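Local coordinates for protein Rv3592 (Mycobacterium tuberculosis, PDB 3HX9), which is a homodimeric haem-degrading monooxygenase that probably opens the porphyrin ring oxidatively to mycobilin and releases its iron, and here holds two haems in its active site, at residues P2-I6 / F92-L96. Residues are numbered along the deposited sequence; the frame is centred on the assembly and turned at random.
Sequences PVVKI and FEVVL
The ring of Phe92 turns an edge to the backbone of Val4, whose O lies in the ring plane, 4.0 Å from Phe92 CD2. Ile6 CD1 reaches the same ring obliquely, 4.0 Å from Phe92 CE2, and Phe52 of the second subunit meets the ring with planes at about 40°. With Phe92 CG anti to the carbonyl carbon (chi1 -61°), the ring runs along the sheet toward Ile6. Phe92 N donates to Val4 O at 2.9 Å, and Val4 N donates back to Phe92 O. Val4 and Phe92 thus form an antiparallel hydrogen-bonded pair, and Val3 and Glu93 the non-hydrogen-bonded pair next to it. They join strands 3-9 and 87-99 in the antiparallel sheet of a ferredoxin-like subunit; two such sheets form the dimeric alpha-beta barrel of the ABM family. Strand 87-99 is outermost within the chain, but residues of 92-96 pair with a strand of the second subunit, and the sheet continues across the interface. Beyond the Val3-Glu93 pair, Val94 N donates to Pro2 O at 3.0 Å. A water donates to Pro2 O and, at 2.7 Å, to Val94 O. Val94 CG2 folds back over the Pro2 carbonyl, 3.6 Å from its O, and meets Val4 CG2 at 3.9 Å on the Phe92 side of the sheet. On the other side, Val3 CG1 touches the aliphatic CG of Glu93 at 4.1 Å, while the Glu93 carboxylate makes a long, weak ion pair with Arg43 of the second subunit.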
ATOM      1  N   PRO A   2       7.232  -7.049   9.750  1.00 21.04           N
ATOM      2  CA  PRO A   2       5.783  -6.657   9.818  1.00 19.49           C
ATOM      3  C   PRO A   2       5.036  -7.066   8.560  1.00 17.07           C
ATOM      4  O   PRO A   2       5.613  -7.597   7.616  1.00 17.44           O
ATOM      5  CB  PRO A   2       5.809  -5.142   9.920  1.00 20.58           C
ATOM      6  CG  PRO A   2       7.192  -4.858  10.529  1.00 24.62           C
ATOM      7  CD  PRO A   2       8.108  -5.892   9.961  1.00 22.44           C
ATOM      8  N   VAL A   3       3.724  -6.940   8.620  1.00 15.77           N
ATOM      9  CA  VAL A   3       2.905  -7.373   7.443  1.00 13.59           C
ATOM     10  C   VAL A   3       1.996  -6.269   7.091  1.00 13.23           C
ATOM     11  O   VAL A   3       1.698  -5.403   7.923  1.00 14.74           O
ATOM     12  CB  VAL A   3       2.079  -8.665   7.708  1.00 14.65           C
ATOM     13  CG1 VAL A   3       3.053  -9.840   7.971  1.00 17.97           C
ATOM     14  CG2 VAL A   3       1.104  -8.518   8.951  1.00 13.58           C
ATOM     15  N   VAL A   4       1.456  -6.345   5.877  1.00 11.08           N
ATOM     16  CA  VAL A   4       0.461  -5.379   5.399  1.00 12.95           C
ATOM     17  C   VAL A   4      -0.734  -6.186   4.916  1.00 12.78           C
ATOM     18  O   VAL A   4      -0.570  -7.187   4.194  1.00 13.94           O
ATOM     19  CB  VAL A   4       1.055  -4.559   4.197  1.00 12.41           C
ATOM     20  CG1 VAL A   4      -0.054  -3.707   3.627  1.00 13.06           C
ATOM     21  CG2 VAL A   4       2.067  -3.583   4.689  1.00 15.04           C
ATOM     22  N   LYS A   5      -1.911  -5.802   5.385  1.00 13.27           N
ATOM     23  CA  LYS A   5      -3.158  -6.425   4.944  1.00 12.88           C
ATOM     24  C   LYS A   5      -4.011  -5.332   4.328  1.00 12.70           C
ATOM     25  O   LYS A   5      -4.395  -4.388   5.004  1.00 12.36           O
ATOM     26  CB  LYS A   5      -3.843  -7.016   6.160  1.00 13.90           C
ATOM     27  CG  LYS A   5      -2.933  -8.028   6.976  1.00 11.67           C
ATOM     28  CD  LYS A   5      -2.616  -9.326   6.101  1.00 14.17           C
ATOM     29  CE  LYS A   5      -1.963 -10.507   6.887  1.00 18.31           C
ATOM     30  NZ  LYS A   5      -1.417  -9.873   7.978  1.00 29.37           N
ATOM     31  N   ILE A   6      -4.335  -5.450   3.035  1.00 11.51           N
ATOM     32  CA  ILE A   6      -5.021  -4.358   2.394  1.00 11.74           C
ATOM     33  C   ILE A   6      -6.429  -4.891   2.067  1.00 11.85           C
ATOM     34  O   ILE A   6      -6.498  -5.953   1.398  1.00 14.04           O
ATOM     35  CB  ILE A   6      -4.333  -4.049   1.034  1.00 11.73           C
ATOM     36  CG1 ILE A   6      -2.849  -3.688   1.255  1.00 13.13           C
ATOM     37  CG2 ILE A   6      -5.132  -2.870   0.278  1.00 12.34           C
ATOM     38  CD1 ILE A   6      -2.144  -2.995   0.080  1.00 17.80           C
ATOM     39  N   PHE A  92       0.464  -9.230   2.446  1.00 13.47           N
ATOM     40  CA  PHE A  92       1.845  -9.104   2.053  1.00 13.11           C
ATOM     41  C   PHE A  92       2.727  -9.163   3.296  1.00 14.93           C
ATOM     42  O   PHE A  92       2.271  -8.904   4.386  1.00 14.46           O
ATOM     43  CB  PHE A  92       2.184  -7.718   1.445  1.00 13.74           C
ATOM     44  CG  PHE A  92       1.417  -7.399   0.210  1.00 13.75           C
ATOM     45  CD1 PHE A  92       1.984  -7.662  -1.041  1.00 14.58           C
ATOM     46  CD2 PHE A  92       0.147  -6.838   0.300  1.00 14.21           C
ATOM     47  CE1 PHE A  92       1.242  -7.343  -2.257  1.00 17.28           C
ATOM     48  CE2 PHE A  92      -0.596  -6.507  -0.918  1.00 15.41           C
ATOM     49  CZ  PHE A  92      -0.030  -6.793  -2.154  1.00 15.95           C
ATOM     50  N   GLU A  93       3.996  -9.425   3.059  1.00 14.88           N
ATOM     51  CA  GLU A  93       5.041  -9.295   4.108  1.00 16.01           C
ATOM     52  C   GLU A  93       5.950  -8.124   3.745  1.00 15.66           C
ATOM     53  O   GLU A  93       6.287  -7.891   2.593  1.00 14.69           O
ATOM     54  CB  GLU A  93       5.866 -10.586   4.232  1.00 18.73           C
ATOM     55  CG  GLU A  93       5.157 -11.761   4.967  1.00 21.57           C
ATOM     56  CD  GLU A  93       5.765 -13.177   4.646  1.00 29.95           C
ATOM     57  OE1 GLU A  93       6.720 -13.273   3.841  1.00 27.94           O
ATOM     58  OE2 GLU A  93       5.239 -14.195   5.188  1.00 29.05           O
ATOM     59  N   VAL A  94       6.364  -7.337   4.723  1.00 14.09           N
ATOM     60  CA  VAL A  94       7.220  -6.197   4.414  1.00 14.49           C
ATOM     61  C   VAL A  94       8.689  -6.677   4.289  1.00 17.18           C
ATOM     62  O   VAL A  94       9.253  -7.297   5.218  1.00 17.44           O
ATOM     63  CB  VAL A  94       7.115  -5.118   5.512  1.00 14.42           C
ATOM     64  CG1 VAL A  94       8.037  -3.958   5.190  1.00 14.98           C
ATOM     65  CG2 VAL A  94       5.708  -4.629   5.656  1.00 16.47           C
ATOM     66  N   VAL A  95       9.300  -6.425   3.128  1.00 16.52           N
ATOM     67  CA  VAL A  95      10.688  -6.892   2.846  1.00 16.43           C
ATOM     68  C   VAL A  95      11.627  -5.794   3.317  1.00 17.42           C
ATOM     69  O   VAL A  95      12.730  -6.057   3.898  1.00 18.07           O
ATOM     70  CB  VAL A  95      10.906  -7.140   1.324  1.00 17.75           C
ATOM     71  CG1 VAL A  95      12.359  -7.543   1.049  1.00 20.53           C
ATOM     72  CG2 VAL A  95       9.980  -8.263   0.819  1.00 19.45           C
ATOM     73  N   LEU A  96      11.284  -4.565   2.970  1.00 17.43           N
ATOM     74  CA  LEU A  96      12.003  -3.361   3.377  1.00 17.51           C
ATOM     75  C   LEU A  96      11.071  -2.157   3.556  1.00 17.12           C
ATOM     76  O   LEU A  96      10.001  -2.078   2.953  1.00 15.16           O
ATOM     77  CB  LEU A  96      13.081  -3.009   2.375  1.00 18.71           C
ATOM     78  CG  LEU A  96      12.708  -2.474   1.028  1.00 21.05           C
ATOM     79  CD1 LEU A  96      12.583  -0.965   1.111  1.00 21.80           C
ATOM     80  CD2 LEU A  96      13.813  -2.828   0.018  1.00 24.54           C
TER
HETATM   81  O   HOH W   1       8.833  -8.286   7.741  1.00 27.90           O